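Local coordinates for DR2417 (Deinococcus radiodurans, PDB 4XWT), which probably acts as a metal-dependent RNase J, with 5'-3' exonuclease and possibly endonuclease activity, in ribosomal RNA maturation, at residues D175-P180 with P220-I225; A213-H218 with H381-E386. All coordinates share one frame; numbering follows the deposited sequence.

Both contacts join loops of the metallo-beta-lactamase part to the first turn of a helix, and each has one segment that begins at an active-site residue. Each is partly buried. In contact 1 the loop that leaves the zinc ligand Asp175 meets the start of helix 222-234. Contact 2 holds the loop 213-218 against the start of helix 384-394. Contact 1 is small and charged, built on a lysine and an aspartate. Contact 2 buries more surface and relies mostly on backbone carbonyls, with one histidine-carboxylate stack. In it Arg215, Pro216, His218 and Glu385 are exposed, while Ser383 and Glu386 are buried. The two contacts touch each other: Phe176 O lies 2.6 Å from Ala382 N, a probable hydrogen bond.

Contact 1 (D175-P180 with P220-I225); sequences DFKIDP and PSEAEI. With ZN (zinc ion), chain C; ZN (zinc ion), chain D.
Lys177 and Asp179 meet Pro220, Ser221 and Glu222 where helix 222-234 begins. The motif is a helix N-terminus with Ser221 as N-cap, met by the loop that follows strand 168-172 of the metallo-beta-lactamase fold. The loop starts in the active site. Asp175 bridges both zinc ions through one oxygen: its OD2 lies 2.4 Å from the zinc of chain C and 2.2 Å from that of chain D. His84, His86, Asp88, His89, His153 and His403 complete the metal site. The Phe176 ring packs on Leu387 and Ile390 of helix 384-394. Lys177 comes next and points toward 220-225. A bend at chi3 (-67°) brings NZ to Pro220 O, to which it donates at 3.0 Å. This bond lies in the carbonyl plane. NZ also makes a salt bridge to Asp179 OD2 at 3.0 Å, approaching from above the carboxylate plane. Glu222 OE2 is of opposite charge but stays 4.3 Å from Lys177 NZ, and the carboxylate of Glu222 forms its salt bridge with Arg251 instead. Asp179 carries the rest of the contact. Its CG stands opposite the backbone N (chi1 -161°), which brings both oxygens to the helix start. OD2 takes the Glu222 N-H at 2.9 Å, almost straight at 174°. OD2 is therefore gripped by two donors, one in the salt bridge and one from the helix backbone. Lys177 and the helix end would both be expected to favour a negative charge on Asp179. Pro180 CD only grazes Ser221 CB. Ser221 OG relays between the two sides. It accepts from Ala223 N, the capping bond, and donates to the syn lone pair of Asp179 OD1 at 2.6 Å.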
loop_
_atom_site.group_PDB
_atom_site.type_symbol
_atom_site.label_atom_id
_atom_site.label_comp_id
_atom_site.label_asym_id
_atom_site.label_seq_id
_atom_site.Cartn_x
_atom_site.Cartn_y
_atom_site.Cartn_z
ATOM N N ASP A 175 0.441 2.774 -25.729
ATOM C CA ASP A 175 0.343 1.637 -24.817
ATOM C C ASP A 175 0.208 0.355 -25.622
ATOM O O ASP A 175 -0.587 0.313 -26.559
ATOM C CB ASP A 175 -0.872 1.766 -23.891
ATOM C CG ASP A 175 -0.704 2.832 -22.822
ATOM O OD1 ASP A 175 0.038 3.828 -23.063
ATOM O OD2 ASP A 175 -1.350 2.654 -21.755
ATOM N N PHE A 176 0.942 -0.696 -25.264
ATOM C CA PHE A 176 0.772 -1.960 -25.974
ATOM C C PHE A 176 1.222 -3.214 -25.261
ATOM O O PHE A 176 2.089 -3.198 -24.399
ATOM C CB PHE A 176 1.515 -1.920 -27.306
ATOM C CG PHE A 176 2.989 -2.223 -27.200
ATOM C CD1 PHE A 176 3.880 -1.250 -26.787
ATOM C CD2 PHE A 176 3.489 -3.471 -27.565
ATOM C CE1 PHE A 176 5.239 -1.507 -26.725
ATOM C CE2 PHE A 176 4.862 -3.748 -27.508
ATOM C CZ PHE A 176 5.738 -2.765 -27.083
ATOM N N LYS A 177 0.618 -4.314 -25.695
ATOM C CA LYS A 177 1.198 -5.640 -25.586
ATOM C C LYS A 177 1.162 -6.242 -26.973
ATOM O O LYS A 177 0.535 -5.698 -27.880
ATOM C CB LYS A 177 0.410 -6.515 -24.614
ATOM C CG LYS A 177 -1.035 -6.629 -25.039
ATOM C CD LYS A 177 -1.940 -7.248 -23.979
ATOM C CE LYS A 177 -1.611 -8.717 -23.737
ATOM N NZ LYS A 177 -2.750 -9.397 -23.070
ATOM N N ILE A 178 1.820 -7.376 -27.143
ATOM C CA ILE A 178 1.692 -8.102 -28.394
ATOM C C ILE A 178 0.858 -9.337 -28.127
ATOM O O ILE A 178 1.395 -10.390 -27.790
ATOM C CB ILE A 178 3.047 -8.504 -28.989
ATOM C CG1 ILE A 178 3.948 -7.277 -29.141
ATOM C CG2 ILE A 178 2.841 -9.198 -30.343
ATOM C CD1 ILE A 178 5.283 -7.576 -29.810
ATOM N N ASP A 179 -0.457 -9.194 -28.258
ATOM C CA ASP A 179 -1.388 -10.283 -28.015
ATOM C C ASP A 179 -1.788 -10.928 -29.344
ATOM O O ASP A 179 -2.434 -10.283 -30.179
ATOM C CB ASP A 179 -2.630 -9.765 -27.273
ATOM C CG ASP A 179 -3.422 -10.877 -26.591
ATOM O OD1 ASP A 179 -3.429 -12.017 -27.102
ATOM O OD2 ASP A 179 -4.043 -10.613 -25.536
ATOM N N PRO A 180 -1.416 -12.206 -29.540
ATOM C CA PRO A 180 -1.741 -12.896 -30.799
ATOM C C PRO A 180 -3.243 -13.103 -31.002
ATOM O O PRO A 180 -3.693 -13.203 -32.142
ATOM C CB PRO A 180 -1.018 -14.241 -30.667
ATOM C CG PRO A 180 -0.708 -14.404 -29.223
ATOM C CD PRO A 180 -0.579 -13.027 -28.643
ATOM N N PRO A 220 0.676 -12.760 -20.796
ATOM C CA PRO A 220 -0.292 -13.765 -21.249
ATOM C C PRO A 220 -1.361 -13.161 -22.164
ATOM O O PRO A 220 -1.661 -11.966 -22.093
ATOM C CB PRO A 220 -0.904 -14.281 -19.942
ATOM C CG PRO A 220 0.124 -13.969 -18.904
ATOM C CD PRO A 220 0.752 -12.688 -19.330
ATOM N N SER A 221 -1.907 -14.004 -23.034
ATOM C CA SER A 221 -2.945 -13.608 -23.981
ATOM C C SER A 221 -4.330 -13.544 -23.329
ATOM O O SER A 221 -4.633 -14.346 -22.432
ATOM C CB SER A 221 -2.958 -14.596 -25.162
ATOM O OG SER A 221 -4.032 -14.310 -26.030
ATOM N N GLU A 222 -5.166 -12.601 -23.773
ATOM C CA GLU A 222 -6.555 -12.555 -23.319
ATOM C C GLU A 222 -7.337 -13.834 -23.669
ATOM O O GLU A 222 -8.241 -14.228 -22.935
ATOM C CB GLU A 222 -7.277 -11.340 -23.897
ATOM C CG GLU A 222 -6.925 -10.016 -23.215
ATOM C CD GLU A 222 -7.278 -9.975 -21.711
ATOM O OE1 GLU A 222 -8.288 -10.587 -21.300
ATOM O OE2 GLU A 222 -6.544 -9.314 -20.944
ATOM N N ALA A 223 -7.002 -14.476 -24.789
ATOM C CA ALA A 223 -7.658 -15.731 -25.146
ATOM C C ALA A 223 -7.371 -16.790 -24.078
ATOM O O ALA A 223 -8.268 -17.523 -23.679
ATOM C CB ALA A 223 -7.211 -16.218 -26.536
ATOM N N GLU A 224 -6.131 -16.836 -23.595
ATOM C CA GLU A 224 -5.765 -17.775 -22.535
ATOM C C GLU A 224 -6.503 -17.454 -21.223
ATOM O O GLU A 224 -7.045 -18.355 -20.584
ATOM C CB GLU A 224 -4.251 -17.791 -22.293
ATOM C CG GLU A 224 -3.798 -19.028 -21.501
ATOM C CD GLU A 224 -2.611 -18.782 -20.569
ATOM O OE1 GLU A 224 -1.649 -18.093 -20.973
ATOM O OE2 GLU A 224 -2.643 -19.291 -19.425
ATOM N N ILE A 225 -6.535 -16.177 -20.831
ATOM C CA ILE A 225 -7.309 -15.750 -19.657
ATOM C C ILE A 225 -8.778 -16.159 -19.794
ATOM O O ILE A 225 -9.379 -16.678 -18.845
ATOM C CB ILE A 225 -7.234 -14.204 -19.422
ATOM C CG1 ILE A 225 -5.786 -13.734 -19.273
ATOM C CG2 ILE A 225 -8.050 -13.768 -18.178
ATOM C CD1 ILE A 225 -4.967 -14.525 -18.298
HETATM ZN ZN ZN C . -3.705 2.227 -21.471
HETATM ZN ZN ZN D . -1.457 4.285 -20.261
HETATM O O HOH W 1 -4.488 -8.130 -21.751
#

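Contact 2 (A213-H218 with H381-E386); sequences AERPGH and HASQEE. With U5P (uridine-5'-monophosphate), chain H.
Gln384 and Glu385 meet the loop 213-218 with backbone N-H groups and side chains, Glu386 with its side chain. Three hydrogen bonds cross, each to a backbone carbonyl. Gln384 N gives a nearly straight bond to Arg215 O at 2.8 Å. Glu385 N reaches Gly217 O at 2.9 Å. The extended side chain of Gln384 puts NE2 2.8 Å from Ala213 O, with that oxygen in the amide plane. A water links Gly217 N to Gln384 OE1. Ser383 CB packs between two of these carbonyls, 3.3 Å from both Arg215 O and Gly217 O. The aromatic contact belongs to His218. The Glu386 carboxylate stacks over one ring face, planes 17° apart, and Glu386 CG makes a CH-pi contact 3.5 Å from the ring centroid. Glu385 OE1 lies at the ring edge. Glu386 OE1 also accepts from Ser383 N at 3.0 Å, while OE2 takes Ile178 N. That Ser383 bond is one half of a capping box; the reciprocal serine bond is missing, and Ser383 OG bonds to Thr219. The loop thus packs on a helix start just after His381, the predicted proton acceptor beside the bound UMP in this RNase J active site.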
loop_
_atom_site.group_PDB
_atom_site.type_symbol
_atom_site.label_atom_id
_atom_site.label_comp_id
_atom_site.label_asym_id
_atom_site.label_seq_id
_atom_site.Cartn_x
_atom_site.Cartn_y
_atom_site.Cartn_z
ATOM N N ALA A 213 8.575 -3.409 -18.125
ATOM C CA ALA A 213 9.954 -3.669 -18.556
ATOM C C ALA A 213 10.742 -4.515 -17.570
ATOM O O ALA A 213 11.813 -5.014 -17.892
ATOM C CB ALA A 213 10.706 -2.349 -18.819
ATOM N N GLU A 214 10.219 -4.682 -16.366
ATOM C CA GLU A 214 10.919 -5.523 -15.418
ATOM C C GLU A 214 10.371 -6.944 -15.410
ATOM O O GLU A 214 10.834 -7.767 -14.627
ATOM C CB GLU A 214 10.847 -4.922 -14.012
ATOM C CG GLU A 214 11.799 -3.754 -13.806
ATOM C CD GLU A 214 11.869 -3.315 -12.347
ATOM O OE1 GLU A 214 12.455 -4.049 -11.519
ATOM O OE2 GLU A 214 11.342 -2.230 -12.032
ATOM N N ARG A 215 9.389 -7.238 -16.262
ATOM C CA ARG A 215 8.803 -8.585 -16.286
ATOM C C ARG A 215 9.409 -9.393 -17.420
ATOM O O ARG A 215 9.216 -9.066 -18.589
ATOM C CB ARG A 215 7.273 -8.560 -16.448
ATOM C CG ARG A 215 6.506 -7.808 -15.380
ATOM C CD ARG A 215 5.000 -8.046 -15.531
ATOM N NE ARG A 215 4.209 -7.265 -14.574
ATOM C CZ ARG A 215 2.881 -7.315 -14.473
ATOM N NH1 ARG A 215 2.172 -8.112 -15.263
ATOM N NH2 ARG A 215 2.256 -6.568 -13.575
ATOM N N PRO A 216 10.138 -10.465 -17.068
ATOM C CA PRO A 216 10.713 -11.375 -18.058
ATOM C C PRO A 216 9.595 -12.048 -18.853
ATOM O O PRO A 216 8.465 -12.102 -18.387
ATOM C CB PRO A 216 11.496 -12.396 -17.209
ATOM C CG PRO A 216 11.627 -11.761 -15.834
ATOM C CD PRO A 216 10.461 -10.842 -15.681
ATOM N N GLY A 217 9.901 -12.538 -20.043
ATOM C CA GLY A 217 8.937 -13.316 -20.795
ATOM C C GLY A 217 7.901 -12.503 -21.547
ATOM O O GLY A 217 8.150 -11.373 -21.986
ATOM N N HIS A 218 6.723 -13.095 -21.683
ATOM C CA HIS A 218 5.667 -12.580 -22.550
ATOM C C HIS A 218 4.419 -12.427 -21.680
ATOM O O HIS A 218 4.120 -13.282 -20.853
ATOM C CB HIS A 218 5.439 -13.551 -23.721
ATOM C CG HIS A 218 4.775 -12.942 -24.914
ATOM N ND1 HIS A 218 3.559 -12.298 -24.848
ATOM C CD2 HIS A 218 5.142 -12.917 -26.219
ATOM C CE1 HIS A 218 3.214 -11.890 -26.056
ATOM N NE2 HIS A 218 4.158 -12.252 -26.905
ATOM N N HIS A 381 0.044 -4.584 -20.884
ATOM C CA HIS A 381 1.336 -4.067 -21.300
ATOM C C HIS A 381 2.343 -5.157 -21.612
ATOM O O HIS A 381 2.405 -6.191 -20.942
ATOM C CB HIS A 381 1.901 -3.134 -20.223
ATOM C CG HIS A 381 1.047 -1.934 -19.971
ATOM N ND1 HIS A 381 1.259 -0.716 -20.595
ATOM C CD2 HIS A 381 -0.042 -1.758 -19.187
ATOM C CE1 HIS A 381 0.352 0.151 -20.191
ATOM N NE2 HIS A 381 -0.452 -0.455 -19.328
ATOM N N ALA A 382 3.130 -4.891 -22.647
ATOM C CA ALA A 382 4.236 -5.728 -23.056
ATOM C C ALA A 382 5.277 -5.994 -21.961
ATOM O O ALA A 382 5.750 -5.069 -21.287
ATOM C CB ALA A 382 4.907 -5.096 -24.274
ATOM N N SER A 383 5.607 -7.274 -21.795
ATOM C CA SER A 383 6.738 -7.701 -20.980
ATOM C C SER A 383 8.000 -7.700 -21.833
ATOM O O SER A 383 7.941 -7.369 -23.000
ATOM C CB SER A 383 6.482 -9.090 -20.383
ATOM O OG SER A 383 5.308 -9.085 -19.578
ATOM N N GLN A 384 9.135 -8.090 -21.262
ATOM C CA GLN A 384 10.419 -7.889 -21.937
ATOM C C GLN A 384 10.524 -8.496 -23.335
ATOM O O GLN A 384 11.141 -7.888 -24.206
ATOM C CB GLN A 384 11.559 -8.429 -21.077
ATOM C CG GLN A 384 11.848 -7.554 -19.878
ATOM C CD GLN A 384 12.796 -8.204 -18.887
ATOM O OE1 GLN A 384 13.235 -9.341 -19.082
ATOM N NE2 GLN A 384 13.107 -7.485 -17.805
ATOM N N GLU A 385 9.940 -9.673 -23.558
ATOM C CA GLU A 385 10.049 -10.318 -24.882
ATOM C C GLU A 385 9.372 -9.457 -25.946
ATOM O O GLU A 385 9.851 -9.317 -27.081
ATOM C CB GLU A 385 9.421 -11.713 -24.900
ATOM C CG GLU A 385 10.168 -12.778 -24.144
ATOM C CD GLU A 385 9.490 -14.132 -24.266
ATOM O OE1 GLU A 385 8.577 -14.264 -25.112
ATOM O OE2 GLU A 385 9.872 -15.064 -23.524
ATOM N N GLU A 386 8.242 -8.883 -25.560
ATOM C CA GLU A 386 7.467 -8.052 -26.456
ATOM C C GLU A 386 8.151 -6.710 -26.667
ATOM O O GLU A 386 8.139 -6.179 -27.771
ATOM C CB GLU A 386 6.061 -7.848 -25.917
ATOM C CG GLU A 386 5.189 -9.060 -25.973
ATOM C CD GLU A 386 4.230 -9.095 -24.809
ATOM O OE1 GLU A 386 4.676 -9.398 -23.683
ATOM O OE2 GLU A 386 3.035 -8.795 -25.010
HETATM N N1 U5P H . -4.123 0.439 -14.919
HETATM C C2 U5P H . -4.951 1.557 -14.703
HETATM N N3 U5P H . -6.131 1.652 -15.323
HETATM C C4 U5P H . -6.541 0.697 -16.160
HETATM C C5 U5P H . -5.747 -0.415 -16.401
HETATM C C6 U5P H . -4.523 -0.520 -15.758
HETATM O O2 U5P H . -4.588 2.466 -13.926
HETATM O O4 U5P H . -7.643 0.807 -16.724
HETATM C "C1'" U5P H . -2.826 0.341 -14.242
HETATM C "C2'" U5P H . -2.638 -1.015 -13.577
HETATM O "O2'" U5P H . -2.792 -0.913 -12.160
HETATM C "C3'" U5P H . -1.228 -1.428 -13.931
HETATM C "C4'" U5P H . -0.921 -0.666 -15.198
HETATM O "O3'" U5P H . -0.317 -0.984 -12.928
HETATM O "O4'" U5P H . -1.779 0.474 -15.203
HETATM C "C5'" U5P H . -1.229 -1.531 -16.404
HETATM O "O5'" U5P H . -2.465 -2.213 -16.205
HETATM P P U5P H . -3.017 -3.222 -17.322
HETATM O O1P U5P H . -1.866 -4.171 -17.406
HETATM O O2P U5P H . -4.301 -3.799 -16.780
HETATM O O3P U5P H . -3.257 -2.348 -18.527
HETATM O O HOH W 2 12.685 -12.053 -20.790
#